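Local coordinates for DUF1254 domain-containing protein (Vibrio parahaemolyticus, PDB 3U07) that is of unknown function but carries DUF1254 and DUF1214 family regions in a single chain that is probably exported, at residues V271-K276 against P294-A299; M116-N121 against E300-G305; D102-R107 against L180-Q185. The protein carries 2 engineered substitutions. All blocks are in the same frame, centred on the assembly; numbering follows the deposited sequence.

Contact 1 (V271-K276 against P294-A299)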
loop_
_atom_site.group_PDB
_atom_site.type_symbol
_atom_site.label_atom_id
_atom_site.label_comp_id
_atom_site.label_asym_id
_atom_site.label_seq_id
_atom_site.Cartn_x
_atom_site.Cartn_y
_atom_site.Cartn_z
ATOM N N VAL A 271 -18.706 6.887 3.237
ATOM C CA VAL A 271 -18.734 7.677 2.017
ATOM C C VAL A 271 -18.736 9.157 2.389
ATOM O O VAL A 271 -17.962 9.941 1.848
ATOM C CB VAL A 271 -19.984 7.352 1.172
ATOM C CG1 VAL A 271 -20.043 8.258 -0.046
ATOM C CG2 VAL A 271 -19.945 5.897 0.739
ATOM N N GLU A 272 -19.590 9.528 3.336
ATOM C CA GLU A 272 -19.694 10.916 3.772
ATOM C C GLU A 272 -18.439 11.453 4.456
ATOM O O GLU A 272 -18.147 12.646 4.379
ATOM C CB GLU A 272 -20.891 11.073 4.713
ATOM C CG GLU A 272 -20.863 12.340 5.548
ATOM C CD GLU A 272 -21.993 12.403 6.556
ATOM O OE1 GLU A 272 -22.365 11.341 7.103
ATOM O OE2 GLU A 272 -22.496 13.516 6.816
ATOM N N LEU A 273 -17.698 10.575 5.123
ATOM C CA LEU A 273 -16.492 10.989 5.838
ATOM C C LEU A 273 -15.275 11.127 4.935
ATOM O O LEU A 273 -14.423 11.987 5.147
ATOM C CB LEU A 273 -16.184 9.985 6.951
ATOM C CG LEU A 273 -14.955 10.252 7.819
ATOM C CD1 LEU A 273 -15.140 11.554 8.592
ATOM C CD2 LEU A 273 -14.755 9.088 8.779
ATOM N N ALA A 274 -15.212 10.281 3.916
ATOM C CA ALA A 274 -14.091 10.247 2.985
ATOM C C ALA A 274 -13.446 11.567 2.556
ATOM O O ALA A 274 -12.290 11.829 2.890
ATOM C CB ALA A 274 -14.480 9.438 1.753
ATOM N N PRO A 275 -14.180 12.423 1.825
ATOM C CA PRO A 275 -13.574 13.686 1.392
ATOM C C PRO A 275 -12.995 14.602 2.466
ATOM O O PRO A 275 -12.220 15.500 2.151
ATOM C CB PRO A 275 -14.696 14.350 0.601
ATOM C CG PRO A 275 -15.919 13.881 1.316
ATOM C CD PRO A 275 -15.625 12.408 1.523
ATOM N N LYS A 276 -13.349 14.379 3.725
ATOM C CA LYS A 276 -12.833 15.220 4.795
ATOM C C LYS A 276 -11.485 14.748 5.348
ATOM O O LYS A 276 -10.942 15.359 6.267
ATOM C CB LYS A 276 -13.844 15.288 5.937
ATOM C CG LYS A 276 -15.281 15.449 5.484
ATOM C CD LYS A 276 -16.175 15.807 6.652
ATOM C CE LYS A 276 -17.639 15.717 6.280
ATOM N NZ LYS A 276 -18.489 16.178 7.408
ATOM N N PRO A 294 -9.447 5.748 16.076
ATOM C CA PRO A 294 -10.866 5.655 15.708
ATOM C C PRO A 294 -11.063 4.754 14.488
ATOM O O PRO A 294 -10.337 4.872 13.496
ATOM C CB PRO A 294 -11.244 7.109 15.427
ATOM C CG PRO A 294 -10.362 7.869 16.365
ATOM C CD PRO A 294 -9.033 7.161 16.183
ATOM N N ARG A 295 -12.050 3.863 14.564
ATOM C CA ARG A 295 -12.317 2.929 13.475
ATOM C C ARG A 295 -12.783 3.530 12.151
ATOM O O ARG A 295 -12.355 3.066 11.089
ATOM C CB ARG A 295 -13.326 1.861 13.917
ATOM C CG ARG A 295 -12.805 0.855 14.947
ATOM C CD ARG A 295 -11.563 0.131 14.453
ATOM N NE ARG A 295 -10.338 0.875 14.729
ATOM C CZ ARG A 295 -9.123 0.464 14.376
ATOM N NH1 ARG A 295 -8.977 -0.685 13.727
ATOM N NH2 ARG A 295 -8.055 1.193 14.679
ATOM N N ASP A 296 -13.651 4.541 12.178
ATOM C CA ASP A 296 -14.093 5.095 10.902
ATOM C C ASP A 296 -12.940 5.755 10.158
ATOM O O ASP A 296 -12.853 5.652 8.937
ATOM C CB ASP A 296 -15.286 6.061 11.067
ATOM C CG ASP A 296 -15.035 7.173 12.071
ATOM O OD1 ASP A 296 -13.946 7.237 12.673
ATOM O OD2 ASP A 296 -15.957 7.995 12.257
ATOM N N ILE A 297 -12.032 6.395 10.887
ATOM C CA ILE A 297 -10.889 7.028 10.238
ATOM C C ILE A 297 -9.921 5.942 9.737
ATOM O O ILE A 297 -9.417 6.025 8.616
ATOM C CB ILE A 297 -10.165 8.003 11.201
ATOM C CG1 ILE A 297 -11.155 9.076 11.673
ATOM C CG2 ILE A 297 -8.979 8.664 10.486
ATOM C CD1 ILE A 297 -10.598 10.038 12.692
ATOM N N PHE A 298 -9.671 4.918 10.550
ATOM C CA PHE A 298 -8.782 3.832 10.137
ATOM C C PHE A 298 -9.351 3.193 8.868
ATOM O O PHE A 298 -8.620 2.883 7.919
ATOM C CB PHE A 298 -8.686 2.767 11.236
ATOM C CG PHE A 298 -7.819 1.592 10.868
ATOM C CD1 PHE A 298 -6.431 1.685 10.933
ATOM C CD2 PHE A 298 -8.390 0.393 10.441
ATOM C CE1 PHE A 298 -5.624 0.605 10.577
ATOM C CE2 PHE A 298 -7.590 -0.698 10.081
ATOM C CZ PHE A 298 -6.202 -0.588 10.150
ATOM N N ALA A 299 -10.668 3.007 8.863
ATOM C CA ALA A 299 -11.369 2.412 7.729
ATOM C C ALA A 299 -11.190 3.213 6.436
ATOM O O ALA A 299 -11.182 2.637 5.344
ATOM C CB ALA A 299 -12.861 2.279 8.054
#
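Leu273 meets Asp296 through a single methyl, and that methyl carries most of the packing in a contact that buries just 93 Å². Its CD2 lies 3.8 Å from Asp296 CB and equally far from Asp296 CG and OD2, so the methyl rests against one flank of the aspartate and touches all three atoms alike. The two side chains are roughly perpendicular. Leu273 reaches over because its CG is anti to the backbone N (chi1 -180°), which carries the isobutyl group straight out to the neighbouring helix. The join is between two helix ends: the last turn of helix 253-273, closing into a 3-10 segment through Lys276 N to Leu273 O, and the first turn of helix 295-305, with Pro294 at its N-cap. Asp296 OD2 is hydrogen-bonded to His269 one turn back on the first helix, while Asp296 OD1 folds onto its own helix in a weak bond to Ile297 N (2.7 Å). A carboxylate this near a helix N terminus would probably be stabilised by the helix end. Beyond Asp296 the packing slackens. Leu273 CD1 stays 5.2 Å from Asp296 OD2, and Ile297 CG1 comes no nearer than 4.6 Å to Leu273 CD2. On the solvent side, Glu272 and Lys276 are exposed, whereas Ile297 leans on Met277, Thr282 and Leu283.

Contact 2 (M116-N121 against E300-G305); sequences MGHYTN and EGTYLG
His118 lays its imidazole against Thr302, with the threonine hydroxyl oxygen over the centre of one ring face. The side chain begins at His118 CB, which points at the helix and stands 3.8 Å from Thr302 OG1. CG comes next and approaches most closely, 3.2 Å from Thr302 OG1. Around the ring the same oxygen is met by ND1, by CD2 at 3.5 Å from Thr302 OG1, and by CE1, which also comes within 4.0 Å of Gly301 O. NE2, at the tip, still lies under Thr302 OG1, but its polar partner is the backbone N-H of Trp307, a little further along the chain, to which it is hydrogen-bonded. Trp307 also sets its ring at about 45° to the imidazole. Tying down a ring nitrogen helps hold the ring's rotation, with its face turned to the threonine. Thr302 does its part by holding OG1 anti to its carbonyl carbon (chi1 -75°). All three touching residues are buried. His118 itself has a left-handed backbone conformation, within the turn of the beta hairpin formed by strands 109-115 and 120-125. Helix 295-305 thus meets the hairpin turn through His118, while it packs on Tyr38, Ser39 and Glu42 of helix 26-52 through Thr302 and on helix 253-273 through Glu300 and Tyr303.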
loop_
_atom_site.group_PDB
_atom_site.type_symbol
_atom_site.label_atom_id
_atom_site.label_comp_id
_atom_site.label_asym_id
_atom_site.label_seq_id
_atom_site.Cartn_x
_atom_site.Cartn_y
_atom_site.Cartn_z
HETATM N N MSE A 116 -4.258 -9.009 7.589
HETATM C CA MSE A 116 -5.654 -8.994 7.165
HETATM C C MSE A 116 -6.547 -7.982 7.883
HETATM O O MSE A 116 -7.749 -7.926 7.634
HETATM C CB MSE A 116 -6.233 -10.404 7.299
HETATM C CG MSE A 116 -5.534 -11.417 6.402
HETATM SE SE MSE A 116 -5.722 -10.973 4.515
HETATM C CE MSE A 116 -7.555 -11.543 4.361
ATOM N N GLY A 117 -5.969 -7.197 8.784
ATOM C CA GLY A 117 -6.759 -6.191 9.472
ATOM C C GLY A 117 -6.409 -4.837 8.875
ATOM O O GLY A 117 -6.841 -3.786 9.355
ATOM N N HIS A 118 -5.608 -4.903 7.812
ATOM C CA HIS A 118 -5.096 -3.763 7.048
ATOM C C HIS A 118 -4.084 -2.903 7.804
ATOM O O HIS A 118 -4.064 -1.679 7.670
ATOM C CB HIS A 118 -6.238 -2.891 6.502
ATOM C CG HIS A 118 -5.845 -2.078 5.301
ATOM N ND1 HIS A 118 -5.578 -0.727 5.367
ATOM C CD2 HIS A 118 -5.643 -2.438 4.011
ATOM C CE1 HIS A 118 -5.228 -0.291 4.168
ATOM N NE2 HIS A 118 -5.258 -1.310 3.329
ATOM N N TYR A 119 -3.246 -3.562 8.604
ATOM C CA TYR A 119 -2.181 -2.887 9.345
ATOM C C TYR A 119 -0.846 -3.274 8.729
ATOM O O TYR A 119 -0.608 -4.451 8.448
ATOM C CB TYR A 119 -2.117 -3.323 10.811
ATOM C CG TYR A 119 -3.225 -2.822 11.685
ATOM C CD1 TYR A 119 -4.307 -3.636 12.002
ATOM C CD2 TYR A 119 -3.186 -1.533 12.211
ATOM C CE1 TYR A 119 -5.325 -3.183 12.823
ATOM C CE2 TYR A 119 -4.201 -1.068 13.036
ATOM C CZ TYR A 119 -5.268 -1.899 13.337
ATOM O OH TYR A 119 -6.283 -1.448 14.144
ATOM N N THR A 120 0.021 -2.293 8.507
ATOM C CA THR A 120 1.347 -2.600 7.989
ATOM C C THR A 120 2.082 -3.223 9.192
ATOM O O THR A 120 2.039 -2.674 10.296
ATOM C CB THR A 120 2.077 -1.317 7.527
ATOM O OG1 THR A 120 1.593 -0.934 6.229
ATOM C CG2 THR A 120 3.580 -1.543 7.467
ATOM N N ASN A 121 2.702 -4.385 9.006
ATOM C CA ASN A 121 3.423 -5.009 10.116
ATOM C C ASN A 121 4.916 -5.139 9.852
ATOM O O ASN A 121 5.665 -5.651 10.681
ATOM C CB ASN A 121 2.817 -6.375 10.498
ATOM C CG ASN A 121 2.649 -7.323 9.313
ATOM O OD1 ASN A 121 3.268 -7.166 8.261
ATOM N ND2 ASN A 121 1.814 -8.340 9.504
ATOM N N GLU A 300 -11.057 4.534 6.542
ATOM C CA GLU A 300 -10.880 5.343 5.335
ATOM C C GLU A 300 -9.550 5.000 4.662
ATOM O O GLU A 300 -9.351 5.273 3.474
ATOM C CB GLU A 300 -10.936 6.845 5.662
ATOM C CG GLU A 300 -12.314 7.375 6.110
ATOM C CD GLU A 300 -13.394 7.287 5.024
ATOM O OE1 GLU A 300 -13.056 7.102 3.837
ATOM O OE2 GLU A 300 -14.589 7.419 5.366
ATOM N N GLY A 301 -8.638 4.401 5.423
ATOM C CA GLY A 301 -7.356 4.018 4.858
ATOM C C GLY A 301 -7.590 3.009 3.752
ATOM O O GLY A 301 -6.949 3.057 2.702
ATOM N N THR A 302 -8.522 2.091 3.992
ATOM C CA THR A 302 -8.867 1.064 3.016
ATOM C C THR A 302 -9.753 1.661 1.914
ATOM O O THR A 302 -9.595 1.354 0.728
ATOM C CB THR A 302 -9.639 -0.107 3.689
ATOM O OG1 THR A 302 -8.731 -0.913 4.451
ATOM C CG2 THR A 302 -10.324 -0.972 2.639
ATOM N N TYR A 303 -10.687 2.511 2.323
ATOM C CA TYR A 303 -11.608 3.137 1.387
ATOM C C TYR A 303 -10.915 4.016 0.368
ATOM O O TYR A 303 -11.197 3.941 -0.829
ATOM C CB TYR A 303 -12.638 3.974 2.146
ATOM C CG TYR A 303 -13.721 4.539 1.253
ATOM C CD1 TYR A 303 -14.728 3.722 0.745
ATOM C CD2 TYR A 303 -13.732 5.888 0.907
ATOM C CE1 TYR A 303 -15.720 4.234 -0.080
ATOM C CE2 TYR A 303 -14.720 6.410 0.076
ATOM C CZ TYR A 303 -15.709 5.579 -0.409
ATOM O OH TYR A 303 -16.695 6.088 -1.215
ATOM N N LEU A 304 -9.999 4.845 0.833
ATOM C CA LEU A 304 -9.334 5.736 -0.086
ATOM C C LEU A 304 -8.145 5.064 -0.812
ATOM O O LEU A 304 -8.083 5.129 -2.045
ATOM C CB LEU A 304 -8.937 7.033 0.666
ATOM C CG LEU A 304 -10.190 7.854 1.103
ATOM C CD1 LEU A 304 -9.825 8.997 2.042
ATOM C CD2 LEU A 304 -10.909 8.399 -0.130
ATOM N N GLY A 305 -7.303 4.298 -0.100
ATOM C CA GLY A 305 -6.158 3.670 -0.769
ATOM C C GLY A 305 -5.600 2.364 -0.221
ATOM O O GLY A 305 -4.415 2.247 0.131
#

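Contact 3 (D102-R107 against L180-Q185)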
loop_
_atom_site.group_PDB
_atom_site.type_symbol
_atom_site.label_atom_id
_atom_site.label_comp_id
_atom_site.label_asym_id
_atom_site.label_seq_id
_atom_site.Cartn_x
_atom_site.Cartn_y
_atom_site.Cartn_z
ATOM N N ASP A 102 21.769 -8.232 -0.120
ATOM C CA ASP A 102 22.291 -6.888 0.089
ATOM C C ASP A 102 22.161 -6.244 -1.299
ATOM O O ASP A 102 22.438 -6.884 -2.322
ATOM C CB ASP A 102 23.760 -6.922 0.533
ATOM C CG ASP A 102 23.927 -7.365 1.988
ATOM O OD1 ASP A 102 22.909 -7.454 2.709
ATOM O OD2 ASP A 102 25.075 -7.615 2.413
HETATM N N MSE A 103 21.716 -4.993 -1.338
HETATM C CA MSE A 103 21.516 -4.290 -2.603
HETATM C C MSE A 103 22.673 -3.344 -2.882
HETATM O O MSE A 103 23.521 -3.119 -2.015
HETATM C CB MSE A 103 20.207 -3.496 -2.550
HETATM C CG MSE A 103 19.228 -3.765 -3.693
HETATM SE SE MSE A 103 18.174 -5.372 -3.438
HETATM C CE MSE A 103 17.507 -4.997 -1.675
ATOM N N ASP A 104 22.704 -2.786 -4.089
ATOM C CA ASP A 104 23.769 -1.863 -4.460
ATOM C C ASP A 104 23.513 -0.467 -3.920
ATOM O O ASP A 104 22.368 -0.019 -3.833
ATOM C CB ASP A 104 23.966 -1.848 -5.984
ATOM C CG ASP A 104 22.678 -1.585 -6.758
ATOM O OD1 ASP A 104 21.571 -1.854 -6.240
ATOM O OD2 ASP A 104 22.788 -1.124 -7.914
ATOM N N GLU A 105 24.589 0.211 -3.537
ATOM C CA GLU A 105 24.492 1.550 -2.970
ATOM C C GLU A 105 23.619 2.505 -3.771
ATOM O O GLU A 105 23.732 2.592 -4.997
ATOM C CB GLU A 105 25.885 2.163 -2.811
ATOM C CG GLU A 105 25.864 3.519 -2.133
ATOM C CD GLU A 105 27.250 4.069 -1.882
ATOM O OE1 GLU A 105 27.699 4.942 -2.656
ATOM O OE2 GLU A 105 27.890 3.616 -0.910
ATOM N N GLY A 106 22.751 3.222 -3.062
ATOM C CA GLY A 106 21.878 4.184 -3.708
ATOM C C GLY A 106 20.530 3.695 -4.209
ATOM O O GLY A 106 19.605 4.492 -4.341
ATOM N N ARG A 107 20.395 2.401 -4.482
ATOM C CA ARG A 107 19.132 1.889 -4.990
ATOM C C ARG A 107 18.048 1.775 -3.925
ATOM O O ARG A 107 18.244 1.140 -2.888
ATOM C CB ARG A 107 19.337 0.527 -5.656
ATOM C CG ARG A 107 18.118 0.040 -6.434
ATOM C CD ARG A 107 18.358 -1.323 -7.047
ATOM N NE ARG A 107 19.521 -1.326 -7.930
ATOM C CZ ARG A 107 19.545 -0.799 -9.152
ATOM N NH1 ARG A 107 18.460 -0.223 -9.655
ATOM N NH2 ARG A 107 20.662 -0.842 -9.867
ATOM N N LEU A 180 16.729 -6.128 -11.621
ATOM C CA LEU A 180 16.140 -7.433 -11.886
ATOM C C LEU A 180 17.042 -8.567 -11.418
ATOM O O LEU A 180 16.555 -9.594 -10.943
ATOM C CB LEU A 180 15.845 -7.598 -13.375
ATOM C CG LEU A 180 14.354 -7.693 -13.688
ATOM C CD1 LEU A 180 14.162 -7.938 -15.172
ATOM C CD2 LEU A 180 13.734 -8.819 -12.869
ATOM N N ASN A 181 18.352 -8.396 -11.566
ATOM C CA ASN A 181 19.280 -9.426 -11.121
ATOM C C ASN A 181 19.200 -9.543 -9.607
ATOM O O ASN A 181 19.482 -10.599 -9.042
ATOM C CB ASN A 181 20.714 -9.097 -11.534
ATOM C CG ASN A 181 21.076 -9.693 -12.876
ATOM O OD1 ASN A 181 20.680 -10.816 -13.194
ATOM N ND2 ASN A 181 21.843 -8.953 -13.667
ATOM N N TYR A 182 18.818 -8.451 -8.951
ATOM C CA TYR A 182 18.687 -8.458 -7.504
ATOM C C TYR A 182 17.355 -9.080 -7.075
ATOM O O TYR A 182 17.325 -9.946 -6.196
ATOM C CB TYR A 182 18.812 -7.034 -6.953
ATOM C CG TYR A 182 20.244 -6.575 -6.785
ATOM C CD1 TYR A 182 21.117 -7.259 -5.941
ATOM C CD2 TYR A 182 20.727 -5.454 -7.461
ATOM C CE1 TYR A 182 22.437 -6.838 -5.773
ATOM C CE2 TYR A 182 22.044 -5.025 -7.296
ATOM C CZ TYR A 182 22.892 -5.723 -6.453
ATOM O OH TYR A 182 24.196 -5.307 -6.295
HETATM N N MSE A 183 16.261 -8.662 -7.710
HETATM C CA MSE A 183 14.941 -9.185 -7.364
HETATM C C MSE A 183 14.879 -10.698 -7.510
HETATM O O MSE A 183 14.151 -11.369 -6.780
HETATM C CB MSE A 183 13.854 -8.563 -8.245
HETATM C CG MSE A 183 14.198 -7.205 -8.819
HETATM SE SE MSE A 183 12.656 -6.091 -9.105
HETATM C CE MSE A 183 11.259 -7.414 -8.931
ATOM N N ASP A 184 15.638 -11.232 -8.458
ATOM C CA ASP A 184 15.651 -12.667 -8.698
ATOM C C ASP A 184 16.193 -13.413 -7.494
ATOM O O ASP A 184 15.924 -14.602 -7.315
ATOM C CB ASP A 184 16.499 -12.986 -9.934
ATOM C CG ASP A 184 15.769 -12.700 -11.232
ATOM O OD1 ASP A 184 15.086 -11.658 -11.320
ATOM O OD2 ASP A 184 15.881 -13.514 -12.169
ATOM N N GLN A 185 16.954 -12.704 -6.666
ATOM C CA GLN A 185 17.543 -13.304 -5.480
ATOM C C GLN A 185 16.615 -13.284 -4.268
ATOM O O GLN A 185 16.881 -13.953 -3.270
ATOM C CB GLN A 185 18.876 -12.626 -5.166
ATOM C CG GLN A 185 19.912 -12.866 -6.257
ATOM C CD GLN A 185 21.258 -12.268 -5.926
ATOM O OE1 GLN A 185 21.564 -11.140 -6.311
ATOM N NE2 GLN A 185 22.068 -13.018 -5.190
#
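Met103 and Tyr182 form a Met-aromatic contact where the loop between strands 96-100 and 109-115 rides over the C-terminal part of helix 173-183. That loop passes from one four-stranded sheet to another, and a type II turn from Asp104 to Arg107 shapes its far end. Tyr182 is the centrepiece: Asp102, Met103, Asp104 and, more distantly, Arg107 all approach from one side of its ring plane. The selenium of Met103, a selenomethionine here, sits 4.7 Å from the centroid of the Tyr182 ring and 36° off the ring normal, and it also packs 3.9 Å from Tyr182 CB. The two side chains run antiparallel alongside each other, the selenomethionine chain curling back on itself. Met103 CA alone lies over the ring face, toward its rim, and the carbonyl Asp102 O approaches Tyr182 CE1 at 3.5 Å. Asp104 takes the rotamer with chi1 53°, which swings its CG and OD1 in beside Tyr182 CE2. OD1 comes to 3.4 Å from that CE2, with the carboxylate plane 33° from that of the ring. What holds this carboxylate is a two-pronged salt bridge within the turn, Arg107 gripping it side-on. Arg107 NE donates to Asp104 OD1 at 2.7 Å. Arg107 NH2 donates to Asp104 OD2 at 2.9 Å. Each oxygen uses a syn lone pair, and each is somewhat tilted from the guanidinium plane. The guanidinium is anchored in turn by a salt bridge from NH2 to Asp175 and by a hydrogen bond from NH1 to Met169 O. Asp102 turns its own carboxylate away to a salt bridge with Lys132. The backbone path of the loop, for its part, sets Asp104 CB 3.5 Å from Tyr182 OH.

From the N terminus, residues 102-107 come first and 116-121 follow, before either has met its partner. Contact 3 closes at 180-185, a loop made wholly within the DUF1254 region; contact 2 is still open, so these two cross. Contact 1 then opens at 271-276 and shuts at 294-299, and contact 2 closes directly afterwards at 300-305, enclosing contact 1. Contacts 1 and 2 share helix 295-305 and touch, with Arg295 NH1 2.8 Å from Tyr119 OH; together they bind helix 253-273 to the sheet's hairpin end. Contact 3 ties a connecting loop to helix 173-183, its centre about 28 Å from that of contact 2.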